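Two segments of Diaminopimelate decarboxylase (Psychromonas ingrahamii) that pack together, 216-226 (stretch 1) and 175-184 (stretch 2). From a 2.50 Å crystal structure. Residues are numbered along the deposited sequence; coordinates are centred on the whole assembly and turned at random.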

# COMPACT_ATOMS: atom_id res chain seq x y z
N ASP B 216 -0.29 -9.88 -33.72
CA ASP B 216 0.38 -10.55 -34.84
C ASP B 216 1.13 -11.79 -34.40
O ASP B 216 0.92 -12.87 -34.93
CB ASP B 216 1.33 -9.58 -35.56
CG ASP B 216 0.57 -8.48 -36.34
OD1 ASP B 216 -0.67 -8.59 -36.48
OD2 ASP B 216 1.21 -7.49 -36.79
N LYS B 217 2.01 -11.66 -33.41
CA LYS B 217 2.88 -12.78 -33.05
C LYS B 217 2.16 -13.87 -32.36
O LYS B 217 2.60 -15.01 -32.36
CB LYS B 217 3.99 -12.32 -32.14
CG LYS B 217 4.53 -11.00 -32.69
CD LYS B 217 5.91 -11.21 -33.23
CE LYS B 217 6.52 -9.84 -33.38
NZ LYS B 217 7.93 -9.95 -33.81
N LEU B 218 1.05 -13.52 -31.73
CA LEU B 218 0.22 -14.53 -31.10
C LEU B 218 -0.65 -15.29 -32.13
O LEU B 218 -0.87 -16.50 -31.96
CB LEU B 218 -0.66 -13.92 -29.99
CG LEU B 218 0.09 -13.30 -28.80
CD1 LEU B 218 -0.87 -12.56 -27.89
CD2 LEU B 218 0.89 -14.31 -28.00
N LEU B 219 -1.10 -14.61 -33.18
CA LEU B 219 -1.81 -15.27 -34.28
C LEU B 219 -0.92 -16.26 -34.99
O LEU B 219 -1.28 -17.43 -35.15
CB LEU B 219 -2.35 -14.27 -35.27
CG LEU B 219 -3.41 -13.33 -34.70
CD1 LEU B 219 -3.86 -12.29 -35.70
CD2 LEU B 219 -4.61 -14.13 -34.21
N ILE B 220 0.28 -15.83 -35.33
CA ILE B 220 1.31 -16.73 -35.84
C ILE B 220 1.41 -17.94 -34.95
O ILE B 220 1.43 -19.09 -35.44
CB ILE B 220 2.69 -16.01 -35.91
CG1 ILE B 220 2.70 -15.04 -37.08
CG2 ILE B 220 3.84 -17.00 -36.04
CD1 ILE B 220 3.77 -13.97 -36.95
N LEU B 221 1.50 -17.72 -33.64
CA LEU B 221 1.64 -18.84 -32.70
C LEU B 221 0.41 -19.74 -32.70
O LEU B 221 0.53 -20.96 -32.52
CB LEU B 221 1.88 -18.34 -31.26
CG LEU B 221 1.73 -19.38 -30.14
CD1 LEU B 221 2.76 -20.49 -30.27
CD2 LEU B 221 1.87 -18.75 -28.75
N ILE B 222 -0.77 -19.14 -32.83
CA ILE B 222 -1.99 -19.91 -32.82
C ILE B 222 -1.99 -20.88 -33.98
O ILE B 222 -2.20 -22.10 -33.80
CB ILE B 222 -3.21 -19.01 -32.91
CG1 ILE B 222 -3.50 -18.41 -31.53
CG2 ILE B 222 -4.41 -19.81 -33.43
CD1 ILE B 222 -4.44 -17.24 -31.55
N ASP B 223 -1.68 -20.33 -35.15
CA ASP B 223 -1.55 -21.11 -36.38
C ASP B 223 -0.55 -22.25 -36.23
O ASP B 223 -0.87 -23.40 -36.51
CB ASP B 223 -1.21 -20.19 -37.54
CG ASP B 223 -2.35 -19.23 -37.86
OD1 ASP B 223 -3.47 -19.44 -37.34
OD2 ASP B 223 -2.14 -18.27 -38.62
N LEU B 224 0.64 -21.94 -35.72
CA LEU B 224 1.60 -23.01 -35.46
C LEU B 224 1.03 -24.08 -34.56
O LEU B 224 1.42 -25.24 -34.66
CB LEU B 224 2.91 -22.45 -34.89
CG LEU B 224 3.67 -21.65 -35.96
CD1 LEU B 224 4.78 -20.83 -35.32
CD2 LEU B 224 4.25 -22.56 -37.04
N LEU B 225 0.13 -23.69 -33.66
CA LEU B 225 -0.50 -24.65 -32.73
C LEU B 225 -1.59 -25.46 -33.44
O LEU B 225 -1.75 -26.64 -33.15
CB LEU B 225 -1.09 -23.97 -31.49
CG LEU B 225 -0.13 -23.40 -30.44
CD1 LEU B 225 -0.84 -22.35 -29.60
CD2 LEU B 225 0.45 -24.49 -29.54
N ALA B 226 -2.34 -24.81 -34.33
CA ALA B 226 -3.30 -25.54 -35.16
C ALA B 226 -2.57 -26.70 -35.86
O ALA B 226 -2.87 -27.88 -35.59
CB ALA B 226 -3.97 -24.62 -36.17
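Stretch 2 175-184: EIEQALDVYK

Packing of residues 175-184 on the helix 216-226 of the same chain of diaminopimelate decarboxylase. The receiving segment is helical throughout and belongs to a longer helix that extends beyond it at both ends. Stretch 2 enters through Glu 175 in an extended conformation, passes through a 3-10 turn at Ile 176 and Glu 177, and becomes a helix from Ala 179 that continues past Lys 184. The two helix axes approach to 11.0 Å, and their N-to-C directions differ by 49° (signed crossing angle -49°), so both run broadly the same way but cross obliquely. The side-chain contacts are apolar, with no hydrogen bond between the stretches, and the interface buries 363 Å² in all.

Glu 175, phi/psi -66/137°, lies out of reach of stretch 1. It serves the turn instead: its O accepts a hydrogen bond from Gln 178 N at 2.9 Å, and its OE2 accepts one from Gln 178 NE2 at 2.8 Å, so backbone and side chain both tie the two residues together. Ile 176, phi/psi -52/-32°, makes the first contact. Its CA-to-CB bond points toward stretch 1, and its CD1 lies 3.8 Å from Lys 217 O and 4.3 Å from Leu 221 CD2, one helical turn further on. Lys 217 also starts toward stretch 2: Lys 217 CB lies 4.5 Å from Ile 176 CD1, and beyond it the end of the side chain leads away. Glu 177 and Gln 178 make no contact with stretch 1; Gln 178 occupies the N-cap position immediately before the helix. The hydrogen bond from Ala 179 N to Ile 176 O, 2.9 Å, links the turn to the first helical residue.

Ala 179 faces Leu 221, with the two CA atoms 8.0 Å apart. Its CB lies 3.7 Å from Leu 221 CD1, a close approach made by the leucine reaching across to a single methyl group. Leu 180 follows, with Leu 180 CA 7.1 Å from Leu 225 CA. Its CA-to-CB bond points sideways, but with chi1 m (-59°) and chi2 t (159°) the end of the side chain comes nearer to stretch 1. There its CD2 meets three leucines: Leu 225 CD2 at 3.7 Å, Leu 221 CD1 at 4.0 Å and Leu 224 CB at 4.3 Å. Leu 180 thereby loses 68 Å² to the contact, more than any other residue in either stretch.

Asp 181 and Val 182 are out of reach. Tyr 183, one turn beyond Ala 179 and joined to it by a hydrogen bond from Tyr 183 N to Ala 179 O at 2.8 Å, points back toward stretch 1. Its CB lies 3.7 Å from Leu 225 CD2, while Leu 225 CD1 sits over one face of its ring, 4.2 Å from the centroid and 5° off the normal, a CH-pi contact. The hydroxyl OH is hydrogen-bonded elsewhere in the structure. Lys 184 points sideways, its end leads away, and it takes no part in the contact.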

# COMPACT_ATOMS: atom_id res chain seq x y z
N GLU B 175 8.02 -17.14 -22.23
CA GLU B 175 8.59 -16.57 -23.44
C GLU B 175 8.14 -17.38 -24.66
O GLU B 175 8.07 -18.60 -24.64
CB GLU B 175 10.11 -16.39 -23.30
CG GLU B 175 10.89 -17.67 -23.18
CD GLU B 175 12.39 -17.44 -23.32
OE1 GLU B 175 12.84 -16.30 -23.09
OE2 GLU B 175 13.11 -18.40 -23.67
N ILE B 176 7.78 -16.66 -25.72
CA ILE B 176 7.25 -17.26 -26.94
C ILE B 176 8.12 -18.38 -27.52
O ILE B 176 7.62 -19.33 -28.08
CB ILE B 176 6.98 -16.18 -28.01
CG1 ILE B 176 6.08 -16.74 -29.12
CG2 ILE B 176 8.29 -15.65 -28.54
CD1 ILE B 176 4.96 -15.81 -29.54
N GLU B 177 9.42 -18.26 -27.34
CA GLU B 177 10.36 -19.29 -27.82
C GLU B 177 10.05 -20.65 -27.23
O GLU B 177 10.45 -21.66 -27.77
CB GLU B 177 11.82 -18.89 -27.49
CG GLU B 177 12.36 -17.73 -28.34
CD GLU B 177 11.91 -16.32 -27.82
OE1 GLU B 177 11.65 -15.39 -28.65
OE2 GLU B 177 11.82 -16.12 -26.56
N GLN B 178 9.38 -20.68 -26.09
CA GLN B 178 9.07 -21.94 -25.46
C GLN B 178 7.59 -22.21 -25.46
O GLN B 178 7.15 -23.14 -24.79
CB GLN B 178 9.56 -21.96 -24.02
CG GLN B 178 11.01 -21.59 -23.84
CD GLN B 178 11.32 -21.43 -22.39
OE1 GLN B 178 10.86 -22.21 -21.56
NE2 GLN B 178 12.12 -20.41 -22.06
N ALA B 179 6.82 -21.43 -26.21
CA ALA B 179 5.37 -21.56 -26.17
C ALA B 179 4.93 -23.00 -26.47
O ALA B 179 4.31 -23.66 -25.64
CB ALA B 179 4.71 -20.58 -27.13
N LEU B 180 5.33 -23.48 -27.64
CA LEU B 180 4.91 -24.80 -28.14
C LEU B 180 5.30 -25.88 -27.16
O LEU B 180 4.53 -26.76 -26.86
CB LEU B 180 5.55 -25.08 -29.49
CG LEU B 180 5.21 -24.04 -30.57
CD1 LEU B 180 6.22 -24.03 -31.73
CD2 LEU B 180 3.80 -24.28 -31.07
N ASP B 181 6.49 -25.76 -26.61
CA ASP B 181 6.95 -26.76 -25.69
C ASP B 181 6.02 -26.87 -24.50
O ASP B 181 5.76 -27.98 -24.03
CB ASP B 181 8.38 -26.46 -25.26
CG ASP B 181 9.33 -26.44 -26.43
OD1 ASP B 181 9.13 -25.59 -27.34
OD2 ASP B 181 10.26 -27.28 -26.43
N VAL B 182 5.55 -25.75 -23.96
CA VAL B 182 4.74 -25.82 -22.74
C VAL B 182 3.30 -26.12 -23.12
O VAL B 182 2.59 -26.79 -22.39
CB VAL B 182 4.85 -24.58 -21.79
CG1 VAL B 182 6.28 -24.34 -21.33
CG2 VAL B 182 4.28 -23.34 -22.44
N TYR B 183 2.86 -25.58 -24.25
CA TYR B 183 1.54 -25.90 -24.73
C TYR B 183 1.44 -27.39 -24.93
O TYR B 183 0.37 -27.97 -24.77
CB TYR B 183 1.22 -25.16 -26.01
CG TYR B 183 0.35 -23.98 -25.74
CD1 TYR B 183 -1.00 -24.14 -25.51
CD2 TYR B 183 0.88 -22.68 -25.67
CE1 TYR B 183 -1.82 -23.05 -25.26
CE2 TYR B 183 0.06 -21.59 -25.41
CZ TYR B 183 -1.29 -21.78 -25.20
OH TYR B 183 -2.12 -20.71 -24.98
N LYS B 184 2.56 -28.00 -25.29
CA LYS B 184 2.63 -29.42 -25.48
C LYS B 184 2.38 -30.10 -24.17
O LYS B 184 1.52 -30.95 -24.07
CB LYS B 184 3.99 -29.83 -26.04
CG LYS B 184 4.18 -31.34 -26.24
CD LYS B 184 5.13 -31.62 -27.41
CE LYS B 184 5.16 -33.11 -27.86
NZ LYS B 184 4.48 -34.09 -26.93